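Side-chain contacts in uncharacterized protein (Bacteroides ovatus, PDB 4ORL), which is of unknown function but belongs to the DUF4783 family and has a fold consistent with the NTF2-like clan: residues F12-S16 with S17-S21; G66-D69 with E70-F73. All coordinates share one frame; numbering follows the deposited sequence. Where two conformers were deposited one is given.

Interaction 1: residues F12-S16 with S17-S21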
ATOM      1  N   PHE A  12       6.650  -2.316   0.380  1.00 10.63           N
ATOM      2  CA  PHE A  12       5.943  -3.474  -0.118  1.00  9.89           C
ATOM      3  C   PHE A  12       6.862  -4.609  -0.506  1.00 10.04           C
ATOM      4  O   PHE A  12       6.600  -5.761  -0.158  1.00 10.74           O
ATOM      5  CB  PHE A  12       5.002  -3.113  -1.275  1.00  9.88           C
ATOM      6  CG  PHE A  12       3.722  -2.490  -0.812  1.00 10.51           C
ATOM      7  CD1 PHE A  12       2.721  -3.265  -0.249  1.00 11.44           C
ATOM      8  CD2 PHE A  12       3.494  -1.165  -1.002  1.00 11.44           C
ATOM      9  CE1 PHE A  12       1.535  -2.673   0.192  1.00 12.57           C
ATOM     10  CE2 PHE A  12       2.309  -0.578  -0.548  1.00 13.48           C
ATOM     11  CZ  PHE A  12       1.367  -1.332   0.045  1.00 12.77           C
ATOM     12  N   LYS A  13       7.996  -4.288  -1.130  1.00 10.59           N
ATOM     13  CA  LYS A  13       8.980  -5.328  -1.477  1.00 11.26           C
ATOM     14  C   LYS A  13       9.453  -6.084  -0.249  1.00 12.23           C
ATOM     15  O   LYS A  13       9.713  -7.288  -0.326  1.00 13.22           O
ATOM     16  CB  LYS A  13      10.206  -4.710  -2.180  1.00 12.92           C
ATOM     17  CG  LYS A  13       9.948  -4.203  -3.581  1.00 14.35           C
ATOM     18  CD  LYS A  13      11.172  -3.557  -4.224  1.00 18.41           C
ATOM     19  CE  LYS A  13      10.904  -3.282  -5.692  1.00 19.90           C
ATOM     20  NZ  LYS A  13      10.949  -4.529  -6.514  1.00 27.15           N
ATOM     21  N   ARG A  14       9.531  -5.393   0.882  1.00 12.23           N
ATOM     22  CA  ARG A  14      10.068  -5.953   2.116  1.00 13.82           C
ATOM     23  C   ARG A  14       9.006  -6.505   3.046  1.00 13.90           C
ATOM     24  O   ARG A  14       9.331  -7.082   4.074  1.00 16.01           O
ATOM     25  CB  ARG A  14      10.863  -4.879   2.854  1.00 15.33           C
ATOM     26  CG  ARG A  14      12.104  -4.424   2.107  1.00 16.20           C
ATOM     27  CD  ARG A  14      12.864  -3.358   2.849  1.00 18.34           C
ATOM     28  NE  ARG A  14      14.099  -3.002   2.147  1.00 19.59           N
ATOM     29  CZ  ARG A  14      15.000  -2.118   2.577  1.00 21.83           C
ATOM     30  NH1 ARG A  14      14.847  -1.484   3.730  1.00 22.76           N
ATOM     31  NH2 ARG A  14      16.091  -1.904   1.856  1.00 24.01           N
ATOM     32  N   GLY A  15       7.719  -6.326   2.695  1.00 12.54           N
ATOM     33  CA  GLY A  15       6.654  -6.639   3.628  1.00 13.27           C
ATOM     34  C   GLY A  15       6.826  -5.911   4.963  1.00 14.83           C
ATOM     35  O   GLY A  15       6.626  -6.503   6.031  1.00 17.06           O
ATOM     36  N   SER A  16       7.196  -4.627   4.903  1.00 14.85           N
ATOM     37  CA  SER A  16       7.482  -3.823   6.096  1.00 16.91           C
ATOM     38  C   SER A  16       6.378  -2.823   6.391  1.00 17.09           C
ATOM     39  O   SER A  16       6.310  -1.768   5.777  1.00 16.35           O
ATOM     40  CB  SER A  16       8.811  -3.078   5.940  1.00 17.58           C
ATOM     41  OG  SER A  16       9.079  -2.301   7.096  1.00 19.53           O
ATOM     42  N   SER A  17       5.531  -3.152   7.355  1.00 18.32           N
ATOM     43  CA  SER A  17       4.507  -2.231   7.814  1.00 19.71           C
ATOM     44  C   SER A  17       5.118  -0.983   8.449  1.00 20.78           C
ATOM     45  O   SER A  17       4.579   0.108   8.304  1.00 21.08           O
ATOM     46  CB  SER A  17       3.585  -2.915   8.823  1.00 22.59           C
ATOM     47  OG  SER A  17       4.287  -3.250  10.005  1.00 26.34           O
ATOM     48  N   GLN A  18       6.237  -1.139   9.142  1.00 22.45           N
ATOM     49  CA  GLN A  18       6.875   0.014   9.755  1.00 24.74           C
ATOM     50  C   GLN A  18       7.417   1.003   8.717  1.00 23.29           C
ATOM     51  O   GLN A  18       7.248   2.201   8.868  1.00 23.36           O
ATOM     52  CB  GLN A  18       7.933  -0.411  10.770  1.00 29.18           C
ATOM     53  CG  GLN A  18       7.314  -0.734  12.129  1.00 33.92           C
ATOM     54  CD  GLN A  18       6.541   0.451  12.723  1.00 38.57           C
ATOM     55  OE1 GLN A  18       5.328   0.380  12.927  1.00 38.58           O
ATOM     56  NE2 GLN A  18       7.237   1.559  12.943  1.00 42.57           N
ATOM     57  N   GLU A  19       7.969   0.494   7.616  1.00 21.95           N
ATOM     58  CA  GLU A  19       8.440   1.385   6.549  1.00 21.64           C
ATOM     59  C   GLU A  19       7.259   2.048   5.887  1.00 20.08           C
ATOM     60  O   GLU A  19       7.301   3.226   5.582  1.00 21.70           O
ATOM     61  CB  GLU A  19       9.278   0.635   5.513  1.00 21.55           C
ATOM     62  CG  GLU A  19      10.682   0.300   6.001  1.00 24.96           C
ATOM     63  CD  GLU A  19      11.561  -0.389   4.973  1.00 25.53           C
ATOM     64  OE1 GLU A  19      11.211  -0.405   3.782  1.00 25.55           O
ATOM     65  OE2 GLU A  19      12.618  -0.932   5.365  1.00 31.22           O
ATOM     66  N   LEU A  20       6.196   1.277   5.681  1.00 18.40           N
ATOM     67  CA  LEU A  20       4.996   1.772   4.991  1.00 17.53           C
ATOM     68  C   LEU A  20       4.320   2.878   5.795  1.00 18.70           C
ATOM     69  O   LEU A  20       3.814   3.842   5.232  1.00 18.65           O
ATOM     70  CB  LEU A  20       4.020   0.632   4.729  1.00 17.08           C
ATOM     71  CG  LEU A  20       2.794   0.901   3.828  1.00 16.01           C
ATOM     72  CD1 LEU A  20       3.209   1.372   2.427  1.00 15.38           C
ATOM     73  CD2 LEU A  20       1.906  -0.330   3.772  1.00 16.26           C
ATOM     74  N   SER A  21       4.353   2.742   7.124  1.00 20.74           N
ATOM     75  CA  SER A  21       3.685   3.678   8.028  1.00 22.82           C
ATOM     76  C   SER A  21       4.183   5.113   7.845  1.00 23.39           C
ATOM     77  O   SER A  21       3.413   6.064   7.984  1.00 23.89           O
ATOM     78  CB  SER A  21       3.872   3.229   9.477  1.00 25.38           C
ATOM     79  OG  SER A  21       5.203   3.444   9.911  1.00 28.66           O
TER
HETATM   80  O   HOH W   1       6.148  -5.811   8.539  1.00 29.40           O
HETATM   81  O   HOH W   2       7.577  -3.634   9.845  1.00 25.05           O
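R14 and E19 form a salt bridge across the bend between two short helices. NH1 of R14 gives its N-H to OE2 of E19 at 2.8 Å, with an N-H...O angle of 147°. The carboxylate oxygen lies at the edge of the guanidinium, close to its plane, and is used on its syn side. The two planes are turned 62° apart, and the side chains cross at about a right angle. With both chains extended beyond CG, the NH1 end of R14 comes up to the carboxylate of E19. CD of R14 also lies against the carboxylate, 3.5 Å from OE1 of E19.

Next to this bridge, S16 is the N-cap of helix 17-21. Its OG is turned anti to its own backbone N (chi1 180°). From there it accepts from N of E19 at 3.1 Å. OG of S16 also packs alongside E19, 3.2 Å from CG of that residue. E19 is therefore held at its backbone and at its carboxylate. The first turn of the helix is closed by N of L20, which donates to O of S16 at 3.0 Å. Water 1 bridges O of G15 and N of S17, and water 2 accepts from N of Q18.

G15 ends the preceding helix in a Schellman motif. Its positive phi turns the chain out of the helix, and the N-cap residue S16 follows directly. On the buried side, CE2 of F12 meets CD1 of L20 at 3.7 Å, an oblique approach.

OG of S17 is hydrogen-bonded to OE1 of Q49 in helix 41-54. M48 of that helix touches both F12 and L20. F12 also meets the ring of F60 and packs on V87 and C89, while L20 reaches I100 and I103 of strand 97-108.

Interaction 2: residues G66-D69 with E70-F73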
ATOM      1  N   GLY A  66       1.149   6.613 -11.412  1.00 17.81           N
ATOM      2  CA  GLY A  66       0.646   7.799 -12.046  1.00 18.74           C
ATOM      3  C   GLY A  66       0.270   8.901 -11.125  1.00 18.32           C
ATOM      4  O   GLY A  66       0.378   8.779  -9.913  1.00 17.02           O
ATOM      5  N   LYS A  67      -0.192   9.986 -11.738  1.00 19.08           N
ATOM      6  CA  LYS A  67      -0.509  11.238 -11.056  1.00 19.89           C
ATOM      7  C   LYS A  67      -1.645  11.917 -11.789  1.00 21.34           C
ATOM      8  O   LYS A  67      -1.684  11.898 -13.001  1.00 22.26           O
ATOM      9  CB  LYS A  67       0.719  12.177 -11.072  1.00 21.43           C
ATOM     10  CG  LYS A  67       0.499  13.575 -10.498  1.00 22.97           C
ATOM     11  CD  LYS A  67       1.654  14.502 -10.849  1.00 25.96           C
ATOM     12  CE  LYS A  67       1.371  15.944 -10.474  1.00 27.86           C
ATOM     13  NZ  LYS A  67       1.402  16.188  -9.010  1.00 27.99           N
ATOM     14  N   ARG A  68      -2.543  12.552 -11.037  1.00 21.83           N
ATOM     15  CA  ARG A  68      -3.515  13.492 -11.594  1.00 25.35           C
ATOM     16  C   ARG A  68      -3.584  14.628 -10.596  1.00 24.24           C
ATOM     17  O   ARG A  68      -4.119  14.461  -9.496  1.00 22.66           O
ATOM     18  CB  ARG A  68      -4.888  12.827 -11.752  1.00 28.91           C
ATOM     19  CG  ARG A  68      -6.063  13.773 -11.977  1.00 35.96           C
ATOM     20  CD  ARG A  68      -6.214  14.153 -13.417  1.00 40.52           C
ATOM     21  NE  ARG A  68      -7.362  15.035 -13.639  1.00 45.95           N
ATOM     22  CZ  ARG A  68      -7.741  15.491 -14.832  1.00 52.56           C
ATOM     23  NH1 ARG A  68      -7.062  15.159 -15.935  1.00 56.98           N
ATOM     24  NH2 ARG A  68      -8.801  16.290 -14.927  1.00 53.19           N
ATOM     25  N   ASP A  69      -2.976  15.755 -10.947  1.00 25.08           N
ATOM     26  CA  ASP A  69      -2.909  16.916 -10.075  1.00 25.81           C
ATOM     27  C   ASP A  69      -2.333  16.533  -8.718  1.00 24.89           C
ATOM     28  O   ASP A  69      -1.254  15.955  -8.678  1.00 24.59           O
ATOM     29  CB  ASP A  69      -4.280  17.605 -10.010  1.00 27.03           C
ATOM     30  CG  ASP A  69      -4.751  18.049 -11.363  1.00 30.01           C
ATOM     31  OD1 ASP A  69      -3.888  18.421 -12.195  1.00 31.14           O
ATOM     32  OD2 ASP A  69      -5.976  18.048 -11.624  1.00 32.58           O
ATOM     33  N   GLU A  70      -3.070  16.738  -7.621  1.00 24.55           N
ATOM     34  CA  GLU A  70      -2.515  16.481  -6.299  1.00 24.49           C
ATOM     35  C   GLU A  70      -2.858  15.079  -5.775  1.00 21.69           C
ATOM     36  O   GLU A  70      -2.872  14.845  -4.563  1.00 22.43           O
ATOM     37  CB  GLU A  70      -2.948  17.571  -5.311  1.00 27.56           C
ATOM     38  CG  GLU A  70      -2.396  18.953  -5.669  1.00 32.66           C
ATOM     39  CD  GLU A  70      -2.606  20.004  -4.581  1.00 37.93           C
ATOM     40  OE1 GLU A  70      -3.424  19.777  -3.667  1.00 41.14           O
ATOM     41  OE2 GLU A  70      -1.951  21.064  -4.648  1.00 44.92           O
ATOM     42  N   SER A  71      -3.127  14.151  -6.697  1.00 20.16           N
ATOM     43  CA  SER A  71      -3.356  12.746  -6.345  0.50 18.51           C
ATOM     44  C   SER A  71      -2.391  11.872  -7.126  1.00 17.83           C
ATOM     45  O   SER A  71      -1.919  12.253  -8.188  1.00 19.05           O
ATOM     46  CB  SER A  71      -4.782  12.335  -6.662  0.50 19.13           C
ATOM     47  OG  SER A  71      -4.968  12.210  -8.050  0.50 20.01           O
ATOM     48  N   SER A  72      -2.073  10.721  -6.581  1.00 15.70           N
ATOM     49  CA  SER A  72      -1.182   9.780  -7.258  1.00 15.40           C
ATOM     50  C   SER A  72      -1.561   8.357  -6.913  1.00 14.45           C
ATOM     51  O   SER A  72      -2.338   8.106  -5.991  1.00 14.38           O
ATOM     52  CB  SER A  72       0.279  10.055  -6.883  1.00 15.69           C
ATOM     53  OG  SER A  72       0.483   9.867  -5.496  1.00 14.96           O
ATOM     54  N   PHE A  73      -0.988   7.418  -7.642  1.00 14.57           N
ATOM     55  CA  PHE A  73      -1.241   6.015  -7.381  1.00 13.86           C
ATOM     56  C   PHE A  73      -0.085   5.152  -7.802  1.00 13.39           C
ATOM     57  O   PHE A  73       0.695   5.513  -8.699  1.00 13.80           O
ATOM     58  CB  PHE A  73      -2.495   5.558  -8.115  1.00 15.26           C
ATOM     59  CG  PHE A  73      -2.342   5.523  -9.611  1.00 17.92           C
ATOM     60  CD1 PHE A  73      -2.630   6.648 -10.389  1.00 20.24           C
ATOM     61  CD2 PHE A  73      -1.931   4.355 -10.252  1.00 18.24           C
ATOM     62  CE1 PHE A  73      -2.506   6.599 -11.787  1.00 22.55           C
ATOM     63  CE2 PHE A  73      -1.799   4.309 -11.644  1.00 20.67           C
ATOM     64  CZ  PHE A  73      -2.071   5.433 -12.399  1.00 22.24           C
TER
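A beta hairpin with a two-residue loop joins strands 57-68 and 71-80, and R68 and S71 close its type II' turn. D69 and E70 occupy the two corners. D69 has the positive phi that the first corner of this turn requires (54°). The backbone N of S71 donates to O of R68 from above the carbonyl plane at 3.0 Å. In the conformer given, OG of S71 also donates to O of R68 at 2.8 Å, in the carbonyl plane on a lone pair. In that conformer a chi1 of 73° sets OG between the backbone N and carbonyl carbon of S71, within reach of this oxygen. In return, N of R68 donates to O of S71.

K67 reaches round to the turn from the face of the sheet it shares with S72. Its chain is extended as far as CE and then bends at chi4, which carries NZ of K67 back to O of D69 at 2.7 Å. NZ also forms a salt bridge with E3, and OG of S72 bonds to O of E3. E3, near the N terminus, thus meets this face.

Further from the turn, G66 and F73 form an antiparallel hydrogen-bonded pair. The F73 ring folds across to the glycine. CA of G66 sits over one face of it, 3.8 Å from the ring centroid, in a CH-pi contact. N of G66 lies above the same ring and donates to O of F73. CE1 of F73 comes to 3.4 Å from CA of G66, and the ring lies directly against the glycine backbone. Along its other edge, strand 71-80 pairs with strand 83-94, where F73 touches F90.

In the fold
From the N terminus, the chain runs through helix 6-14 and reaches interaction 1 at its end. That contact closes the short turn into helix 17-21. The chain then forms strands 28-32 and 35-40, passes through helix 41-54 and enters strand 57-68. Interaction 2 closes the tight hairpin into strand 71-80. The two contacts are in series and neither nests in nor crosses the other. The centres of interactions 1 and 2 are about 21 Å apart, on opposite sides of the chain's centre. Interaction 1 ties helix 6-14 to helix 17-21, and its buried side chains rest on the sheet. Interaction 2 joins strand 57-68, one of the two edge strands of the sheet in this chain, to its neighbour.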